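Local coordinates for protein guanine nucleotide exchange factor SRM1 (Saccharomyces cerevisiae, PDB 3OF7) that promotes the exchange of GDP for GTP on the small GTPases GSP1 and GSP2, binds chromatin and controls RNA metabolism and nuclear transport, at residues 61-70 against 81-91; 261-272 against 315-325. All coordinates share one frame; numbering follows the deposited sequence. Where two conformers were deposited one is given.

Contact 1 of 2, residues 61-70 against 81-91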
# COMPACT_ATOMS: atom_id res chain seq x y z
N PHE A 61 -21.39 -1.62 5.41
CA PHE A 61 -21.36 -3.01 4.94
C PHE A 61 -20.30 -3.84 5.67
O PHE A 61 -20.18 -5.06 5.46
CB PHE A 61 -21.16 -3.05 3.43
CG PHE A 61 -22.21 -2.30 2.67
CD1 PHE A 61 -23.52 -2.80 2.59
CD2 PHE A 61 -21.93 -1.07 2.08
CE1 PHE A 61 -24.51 -2.09 1.92
CE2 PHE A 61 -22.92 -0.35 1.40
CZ PHE A 61 -24.21 -0.87 1.31
N LEU A 62 -19.53 -3.18 6.53
CA LEU A 62 -18.48 -3.82 7.31
C LEU A 62 -18.64 -3.52 8.80
O LEU A 62 -17.70 -3.06 9.45
CB LEU A 62 -17.09 -3.37 6.82
CG LEU A 62 -16.79 -3.65 5.34
CD1 LEU A 62 -15.56 -2.87 4.87
CD2 LEU A 62 -16.62 -5.14 5.11
N PRO A 63 -19.84 -3.79 9.36
CA PRO A 63 -20.04 -3.36 10.75
C PRO A 63 -19.12 -4.12 11.70
O PRO A 63 -18.95 -5.34 11.56
CB PRO A 63 -21.52 -3.68 11.01
CG PRO A 63 -21.84 -4.78 10.07
CD PRO A 63 -20.97 -4.58 8.85
N ARG A 64 -18.52 -3.39 12.63
CA ARG A 64 -17.53 -3.90 13.57
C ARG A 64 -18.00 -5.10 14.39
O ARG A 64 -17.21 -6.00 14.71
CB ARG A 64 -17.11 -2.78 14.51
CG ARG A 64 -15.96 -3.09 15.44
CD ARG A 64 -15.75 -1.97 16.47
NE ARG A 64 -16.78 -1.99 17.50
CZ ARG A 64 -17.82 -1.15 17.58
NH1 ARG A 64 -17.99 -0.18 16.68
NH2 ARG A 64 -18.69 -1.28 18.57
N ASP A 65 -19.29 -5.12 14.72
CA ASP A 65 -19.87 -6.14 15.59
C ASP A 65 -20.27 -7.42 14.85
O ASP A 65 -20.58 -8.43 15.48
CB ASP A 65 -21.06 -5.58 16.39
CG ASP A 65 -22.33 -5.44 15.55
OD2 ASP A 65 -22.24 -5.18 14.33
N GLU A 66 -20.27 -7.37 13.52
CA GLU A 66 -20.68 -8.50 12.71
C GLU A 66 -19.63 -8.92 11.67
O GLU A 66 -19.18 -10.07 11.65
CB GLU A 66 -22.02 -8.21 12.02
CG GLU A 66 -22.78 -9.47 11.60
N ALA A 67 -19.25 -7.98 10.80
CA ALA A 67 -18.19 -8.27 9.82
C ALA A 67 -16.86 -8.53 10.53
O ALA A 67 -16.13 -9.43 10.15
CB ALA A 67 -18.06 -7.13 8.82
N LYS A 68 -16.58 -7.76 11.58
CA LYS A 68 -15.39 -7.95 12.42
C LYS A 68 -14.09 -7.95 11.62
O LYS A 68 -13.24 -8.86 11.74
CB LYS A 68 -15.51 -9.22 13.28
CG LYS A 68 -16.74 -9.24 14.19
CD LYS A 68 -16.80 -10.52 15.02
CE LYS A 68 -17.96 -10.49 16.02
NZ LYS A 68 -18.15 -11.82 16.68
N ILE A 69 -13.94 -6.92 10.81
CA ILE A 69 -12.73 -6.74 10.00
C ILE A 69 -11.53 -6.43 10.90
O ILE A 69 -11.60 -5.55 11.77
CB ILE A 69 -12.93 -5.62 8.96
CG1 ILE A 69 -14.10 -5.96 8.01
CG2 ILE A 69 -11.62 -5.35 8.18
CD1 ILE A 69 -14.01 -7.35 7.33
N ILE A 70 -10.43 -7.16 10.69
CA ILE A 70 -9.19 -6.94 11.44
C ILE A 70 -7.96 -6.62 10.57
O ILE A 70 -6.87 -6.38 11.09
CB ILE A 70 -8.88 -8.15 12.37
CG1 ILE A 70 -9.05 -9.48 11.63
CG2 ILE A 70 -9.82 -8.14 13.58
CD1 ILE A 70 -7.85 -9.93 10.83
N ALA A 81 -10.33 -7.20 2.40
CA ALA A 81 -10.36 -7.14 3.85
C ALA A 81 -10.45 -8.53 4.47
O ALA A 81 -10.90 -9.49 3.82
CB ALA A 81 -11.51 -6.24 4.34
N LEU A 82 -9.98 -8.64 5.71
CA LEU A 82 -9.94 -9.92 6.41
C LEU A 82 -10.69 -9.81 7.73
O LEU A 82 -10.50 -8.84 8.46
CB LEU A 82 -8.49 -10.32 6.69
CG LEU A 82 -8.23 -11.74 7.18
CD1 LEU A 82 -8.53 -12.73 6.08
CD2 LEU A 82 -6.78 -11.84 7.62
N ASP A 83 -11.51 -10.81 8.03
CA ASP A 83 -12.23 -10.81 9.29
C ASP A 83 -11.65 -11.80 10.31
O ASP A 83 -10.65 -12.49 10.03
CB ASP A 83 -13.75 -11.01 9.08
CG ASP A 83 -14.11 -12.38 8.51
OD1 ASP A 83 -13.39 -13.37 8.75
OD2 ASP A 83 -15.16 -12.46 7.83
N GLU A 84 -12.26 -11.85 11.49
CA GLU A 84 -11.77 -12.72 12.56
C GLU A 84 -11.72 -14.21 12.20
O GLU A 84 -10.87 -14.93 12.72
CB GLU A 84 -12.60 -12.51 13.83
CG GLU A 84 -12.24 -11.23 14.57
CD GLU A 84 -13.14 -10.97 15.76
OE1 GLU A 84 -13.97 -11.86 16.10
OE2 GLU A 84 -13.02 -9.88 16.34
N GLU A 85 -12.64 -14.65 11.34
CA GLU A 85 -12.62 -16.06 10.96
C GLU A 85 -11.84 -16.29 9.67
O GLU A 85 -11.92 -17.36 9.05
CB GLU A 85 -14.03 -16.66 10.94
CG GLU A 85 -14.64 -16.76 12.34
CD GLU A 85 -13.62 -17.17 13.40
OE1 GLU A 85 -13.47 -16.45 14.41
OE2 GLU A 85 -12.97 -18.22 13.23
N SER A 86 -11.03 -15.30 9.32
CA SER A 86 -10.15 -15.35 8.15
C SER A 86 -10.88 -15.47 6.79
O SER A 86 -10.33 -15.99 5.82
CB SER A 86 -9.09 -16.46 8.32
OG SER A 86 -8.07 -16.34 7.35
N ASN A 87 -12.12 -14.97 6.73
CA ASN A 87 -12.78 -14.79 5.43
C ASN A 87 -12.21 -13.56 4.75
O ASN A 87 -11.90 -12.57 5.42
CB ASN A 87 -14.29 -14.62 5.57
CG ASN A 87 -14.99 -15.89 6.01
OD1 ASN A 87 -14.97 -16.92 5.32
ND2 ASN A 87 -15.63 -15.82 7.17
N VAL A 88 -12.07 -13.63 3.43
CA VAL A 88 -11.61 -12.51 2.63
C VAL A 88 -12.79 -11.78 1.98
O VAL A 88 -13.59 -12.39 1.25
CB VAL A 88 -10.58 -12.96 1.55
CG1 VAL A 88 -10.07 -11.77 0.74
CG2 VAL A 88 -9.41 -13.70 2.20
N TRP A 89 -12.89 -10.49 2.26
CA TRP A 89 -13.89 -9.62 1.68
C TRP A 89 -13.22 -8.81 0.57
O TRP A 89 -12.02 -8.51 0.65
CB TRP A 89 -14.42 -8.64 2.72
CG TRP A 89 -15.14 -9.24 3.90
CD1 TRP A 89 -14.62 -10.08 4.85
CD2 TRP A 89 -16.50 -9.02 4.26
NE1 TRP A 89 -15.59 -10.40 5.78
CE2 TRP A 89 -16.75 -9.75 5.44
CE3 TRP A 89 -17.55 -8.27 3.70
CZ2 TRP A 89 -18.01 -9.77 6.07
CZ3 TRP A 89 -18.79 -8.27 4.33
CH2 TRP A 89 -19.01 -9.02 5.50
N SER A 90 -14.00 -8.42 -0.44
CA SER A 90 -13.47 -7.61 -1.53
C SER A 90 -14.53 -6.65 -2.07
O SER A 90 -15.73 -6.92 -1.99
CB SER A 90 -12.98 -8.52 -2.67
OG SER A 90 -14.07 -9.21 -3.27
N TRP A 91 -14.06 -5.53 -2.60
CA TRP A 91 -14.91 -4.60 -3.34
C TRP A 91 -14.04 -3.75 -4.24
O TRP A 91 -12.83 -3.62 -4.01
CB TRP A 91 -15.75 -3.73 -2.40
CG TRP A 91 -14.96 -2.74 -1.58
CD1 TRP A 91 -14.68 -1.45 -1.92
CD2 TRP A 91 -14.40 -2.95 -0.28
NE1 TRP A 91 -13.96 -0.85 -0.92
CE2 TRP A 91 -13.77 -1.74 0.10
CE3 TRP A 91 -14.34 -4.04 0.60
CZ2 TRP A 91 -13.11 -1.58 1.32
CZ3 TRP A 91 -13.67 -3.89 1.82
CH2 TRP A 91 -13.06 -2.67 2.16
O HOH W 1 -17.27 -11.77 9.38
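Ala81 sets its methyl CB against CG2 of Ile69, 3.9 Å away, where strand 69-74 begins to pair antiparallel with strand 78-83 in one blade of the RCC1 propeller. The carbonyl of Leu82 accepts the amide of Ile70, Ile70 N to Leu82 O 2.8 Å and nearly straight at 167°, while the Leu82 side chain touches Ile70 CD1. Asp83 forms a non-hydrogen-bonded pair with Ile69 and opens a type I turn; a water joins its OD2 to the Ala67 carbonyl. Glu84 N makes a weak bond to Lys68 O; its carboxylate lies beside the Lys68 chain, with Glu84 OE1 4.2 Å from Lys68 NZ, too far for a salt bridge. Asn87 N donates to Asp83 OD1. Trp89 NE1 binds Asp83 OD2 at 2.9 Å, in the ring plane but from above the carboxylate, which is directed to the indole because Asp83 CG lies between the backbone N and the carbonyl carbon (chi1 66°). On one face of the Trp89 indole lie Ile69 CD1, a CH-pi contact 3.8 Å from the five-membered-ring centroid, and Leu62 CD2. Ala67 CB lies 3.8 Å from Trp89 CZ2. Trp91 receives the other Leu62 methyl, CD1, at its CH2. The indole is thus fixed by a buried carboxylate at its N-H and by aliphatic groups on one face, which ties the loop 61-68 to the hairpin.

Contact 2 of 2, residues 261-272 against 315-325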
# COMPACT_ATOMS: atom_id res chain seq x y z
N TYR A 261 12.65 -7.07 5.26
CA TYR A 261 11.43 -6.30 5.02
C TYR A 261 11.39 -5.81 3.58
O TYR A 261 12.38 -5.31 3.06
CB TYR A 261 11.36 -5.12 5.99
CG TYR A 261 10.22 -4.14 5.74
CD1 TYR A 261 8.93 -4.40 6.21
CD2 TYR A 261 10.44 -2.94 5.06
CE1 TYR A 261 7.88 -3.50 5.99
CE2 TYR A 261 9.41 -2.03 4.83
CZ TYR A 261 8.13 -2.32 5.30
OH TYR A 261 7.11 -1.42 5.08
N ILE A 262 10.23 -5.96 2.96
CA ILE A 262 10.03 -5.44 1.60
C ILE A 262 8.85 -4.47 1.56
O ILE A 262 7.90 -4.60 2.33
CB ILE A 262 9.82 -6.58 0.56
CG1 ILE A 262 8.74 -7.56 1.02
CG2 ILE A 262 11.15 -7.32 0.28
CD1 ILE A 262 8.23 -8.49 -0.08
N ALA A 263 8.93 -3.49 0.66
CA ALA A 263 7.83 -2.57 0.42
C ALA A 263 7.91 -2.18 -1.04
O ALA A 263 8.98 -2.27 -1.65
CB ALA A 263 7.95 -1.33 1.31
N SER A 264 6.79 -1.73 -1.59
CA SER A 264 6.74 -1.40 -3.00
C SER A 264 5.88 -0.16 -3.25
O SER A 264 4.82 -0.01 -2.64
CB SER A 264 6.19 -2.59 -3.80
OG SER A 264 6.32 -2.36 -5.19
N GLY A 265 6.37 0.72 -4.12
CA GLY A 265 5.53 1.73 -4.77
C GLY A 265 4.91 1.11 -6.02
O GLY A 265 4.91 -0.12 -6.18
N GLU A 266 4.40 1.95 -6.92
CA GLU A 266 3.73 1.43 -8.10
C GLU A 266 4.70 0.67 -9.02
O GLU A 266 4.45 -0.48 -9.39
CB GLU A 266 3.00 2.55 -8.85
CG GLU A 266 1.80 3.05 -8.05
CD GLU A 266 0.81 3.86 -8.87
OE1 GLU A 266 0.97 4.00 -10.10
OE2 GLU A 266 -0.16 4.35 -8.26
N ASN A 267 5.81 1.33 -9.35
CA ASN A 267 6.80 0.77 -10.28
C ASN A 267 8.23 0.83 -9.73
O ASN A 267 9.21 0.70 -10.47
CB ASN A 267 6.72 1.51 -11.63
CG ASN A 267 5.37 1.34 -12.29
OD1 ASN A 267 4.86 0.23 -12.44
ND2 ASN A 267 4.78 2.46 -12.71
N HIS A 268 8.34 1.05 -8.42
CA HIS A 268 9.64 1.02 -7.74
C HIS A 268 9.48 0.29 -6.42
O HIS A 268 8.36 0.15 -5.91
CB HIS A 268 10.21 2.43 -7.54
CG HIS A 268 9.38 3.32 -6.67
ND1 HIS A 268 9.81 3.79 -5.45
CD2 HIS A 268 8.14 3.84 -6.86
CE1 HIS A 268 8.88 4.56 -4.92
NE2 HIS A 268 7.85 4.60 -5.75
N CYS A 269 10.60 -0.16 -5.86
CA CYS A 269 10.56 -1.12 -4.77
C CYS A 269 11.64 -0.85 -3.73
O CYS A 269 12.63 -0.19 -4.01
CB CYS A 269 10.76 -2.54 -5.32
SG CYS A 269 9.67 -2.96 -6.69
N PHE A 270 11.42 -1.39 -2.53
CA PHE A 270 12.35 -1.24 -1.42
C PHE A 270 12.61 -2.57 -0.74
O PHE A 270 11.71 -3.41 -0.63
CB PHE A 270 11.81 -0.25 -0.39
CG PHE A 270 11.74 1.15 -0.88
CD1 PHE A 270 12.84 1.99 -0.75
CD2 PHE A 270 10.59 1.62 -1.51
CE1 PHE A 270 12.80 3.28 -1.22
CE2 PHE A 270 10.54 2.92 -1.98
CZ PHE A 270 11.64 3.75 -1.84
N ALA A 271 13.85 -2.74 -0.29
CA ALA A 271 14.20 -3.89 0.54
C ALA A 271 15.14 -3.43 1.65
O ALA A 271 16.06 -2.64 1.42
CB ALA A 271 14.84 -4.98 -0.30
N LEU A 272 14.88 -3.90 2.86
CA LEU A 272 15.72 -3.60 4.01
C LEU A 272 16.42 -4.89 4.41
O LEU A 272 15.77 -5.91 4.61
CB LEU A 272 14.87 -3.05 5.17
CG LEU A 272 15.53 -2.74 6.52
CD1 LEU A 272 16.52 -1.58 6.42
CD2 LEU A 272 14.44 -2.42 7.55
N ILE A 315 14.64 1.77 10.47
CA ILE A 315 13.45 1.73 9.62
C ILE A 315 12.33 0.90 10.25
O ILE A 315 12.54 -0.26 10.63
CB ILE A 315 13.76 1.17 8.20
CG1 ILE A 315 14.97 1.86 7.54
CG2 ILE A 315 12.50 1.19 7.30
CD1 ILE A 315 14.90 3.39 7.44
N ARG A 316 11.15 1.49 10.35
CA ARG A 316 9.97 0.78 10.83
C ARG A 316 9.14 0.27 9.66
O ARG A 316 8.81 -0.92 9.59
CB ARG A 316 9.14 1.71 11.72
CG ARG A 316 7.85 1.12 12.27
CD ARG A 316 7.37 2.06 13.36
NE ARG A 316 5.97 1.90 13.76
CZ ARG A 316 5.54 1.01 14.65
NH1 ARG A 316 6.39 0.16 15.22
NH2 ARG A 316 4.25 0.97 14.96
N SER A 317 8.82 1.15 8.72
CA SER A 317 8.02 0.78 7.56
C SER A 317 8.17 1.79 6.45
O SER A 317 8.68 2.89 6.65
CB SER A 317 6.54 0.65 7.95
OG SER A 317 6.04 1.88 8.43
N ILE A 318 7.71 1.41 5.27
CA ILE A 318 7.79 2.26 4.10
C ILE A 318 6.45 2.19 3.36
O ILE A 318 5.83 1.14 3.31
CB ILE A 318 8.92 1.78 3.15
CG1 ILE A 318 10.29 1.83 3.85
CG2 ILE A 318 8.95 2.62 1.87
CD1 ILE A 318 11.32 0.96 3.17
N ALA A 319 6.00 3.32 2.83
CA ALA A 319 4.87 3.34 1.93
C ALA A 319 5.28 4.14 0.72
O ALA A 319 6.02 5.12 0.84
CB ALA A 319 3.65 3.97 2.60
N ALA A 320 4.81 3.75 -0.46
CA ALA A 320 5.17 4.49 -1.68
C ALA A 320 4.05 4.49 -2.70
O ALA A 320 3.30 3.52 -2.83
CB ALA A 320 6.48 3.94 -2.29
N GLY A 321 3.93 5.60 -3.44
CA GLY A 321 2.92 5.73 -4.49
C GLY A 321 3.50 5.60 -5.88
O GLY A 321 4.43 4.84 -6.09
N GLU A 322 2.94 6.34 -6.84
CA GLU A 322 3.47 6.31 -8.20
C GLU A 322 4.87 6.96 -8.28
O GLU A 322 5.80 6.38 -8.86
CB GLU A 322 2.51 6.95 -9.21
CG GLU A 322 2.97 6.72 -10.65
CD GLU A 322 1.99 7.20 -11.70
OE1 GLU A 322 1.12 8.04 -11.41
OE2 GLU A 322 2.14 6.74 -12.85
N HIS A 323 5.00 8.15 -7.70
CA HIS A 323 6.22 8.94 -7.89
C HIS A 323 6.79 9.51 -6.60
O HIS A 323 7.57 10.47 -6.64
CB HIS A 323 5.96 10.09 -8.86
CG HIS A 323 5.52 9.66 -10.23
ND1 HIS A 323 4.52 10.30 -10.92
CD2 HIS A 323 5.98 8.68 -11.04
CE1 HIS A 323 4.36 9.72 -12.10
NE2 HIS A 323 5.24 8.73 -12.20
N HIS A 324 6.41 8.93 -5.46
CA HIS A 324 6.95 9.36 -4.17
C HIS A 324 7.09 8.20 -3.21
O HIS A 324 6.46 7.15 -3.40
CB HIS A 324 6.09 10.47 -3.54
CG HIS A 324 4.78 9.99 -3.01
ND1 HIS A 324 4.46 10.03 -1.66
CD2 HIS A 324 3.70 9.47 -3.63
CE1 HIS A 324 3.24 9.56 -1.49
NE2 HIS A 324 2.75 9.22 -2.67
N SER A 325 7.92 8.39 -2.20
CA SER A 325 8.15 7.36 -1.20
C SER A 325 8.17 7.96 0.19
O SER A 325 8.57 9.10 0.37
CB SER A 325 9.49 6.68 -1.46
OG SER A 325 9.49 6.15 -2.77
O HOH W 2 3.30 1.35 -0.22
O HOH W 3 2.62 0.98 -2.37
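Phe270 carries Ile318 CG2 over one face, a CH-pi contact 4.2 Å from the ring centroid, and its CZ meets Ser325 CB at 3.7 Å; the Ser325 hydroxyl is hydrogen-bonded to the Gln288 carbonyl. Ile318 CD1 reaches Phe270 CB and lies in plane at the edge of the Tyr261 ring, while Ile318 CB packs on Ala263 CB at 3.7 Å. The His268 ring has the His324 carbonyl at its edge, and its NE2 gives a weak bond to Gly321 O. Tyr261 extends its ring across to the facing strand with CG anti to the backbone N (chi1 173°), and its OH accepts the amide of Ile318, Ile318 N to Tyr261 OH 2.9 Å, at 161°. A phenylalanine here lacks the hydroxyl and would probably leave the Ile318 amide without this acceptor. Leu272 CD2 packs against Ile315 CB at 3.7 Å. At the other end the hairpin turns meet: Glu266 N donates to Gly321 O over 3.0 Å, from above the carbonyl plane, and Gly265 CA lies only 3.5 Å from Ala320 CB, tight packing that leaves little room for a side chain at Gly265. A water bridges Ser264 O and the amide of Ala320. Glu266 OE1 lies 4.1 Å from Glu322 OE2, while Ser386 bonds to Glu266 OE2 and His387 to Glu322 OE1. Two neighbouring propeller blades are therefore joined by an apolar core, with a few direct polar bonds and a water bridge in place of continuous strand pairing.

Coming from the N terminus, the chain first closes contact 1, a local return in which 81-91 folds back on 61-70 after only ten intervening residues, laying the loop that arrives from the preceding sheet on the first strands of the next blade. It then runs on through further blades before contact 2 opens. There 315-325 returns to 261-272 across 42 residues, past strands 278-281 and 304-306, so the loop it closes includes the outer part of one blade and the crossing to the next. The two contacts follow in series, neither nested nor crossed. The centres of contact 1 and contact 2 lie about 26 Å apart. Contact 1 thus seats an incoming loop, whereas contact 2 joins adjacent blades nearer the chain's centre.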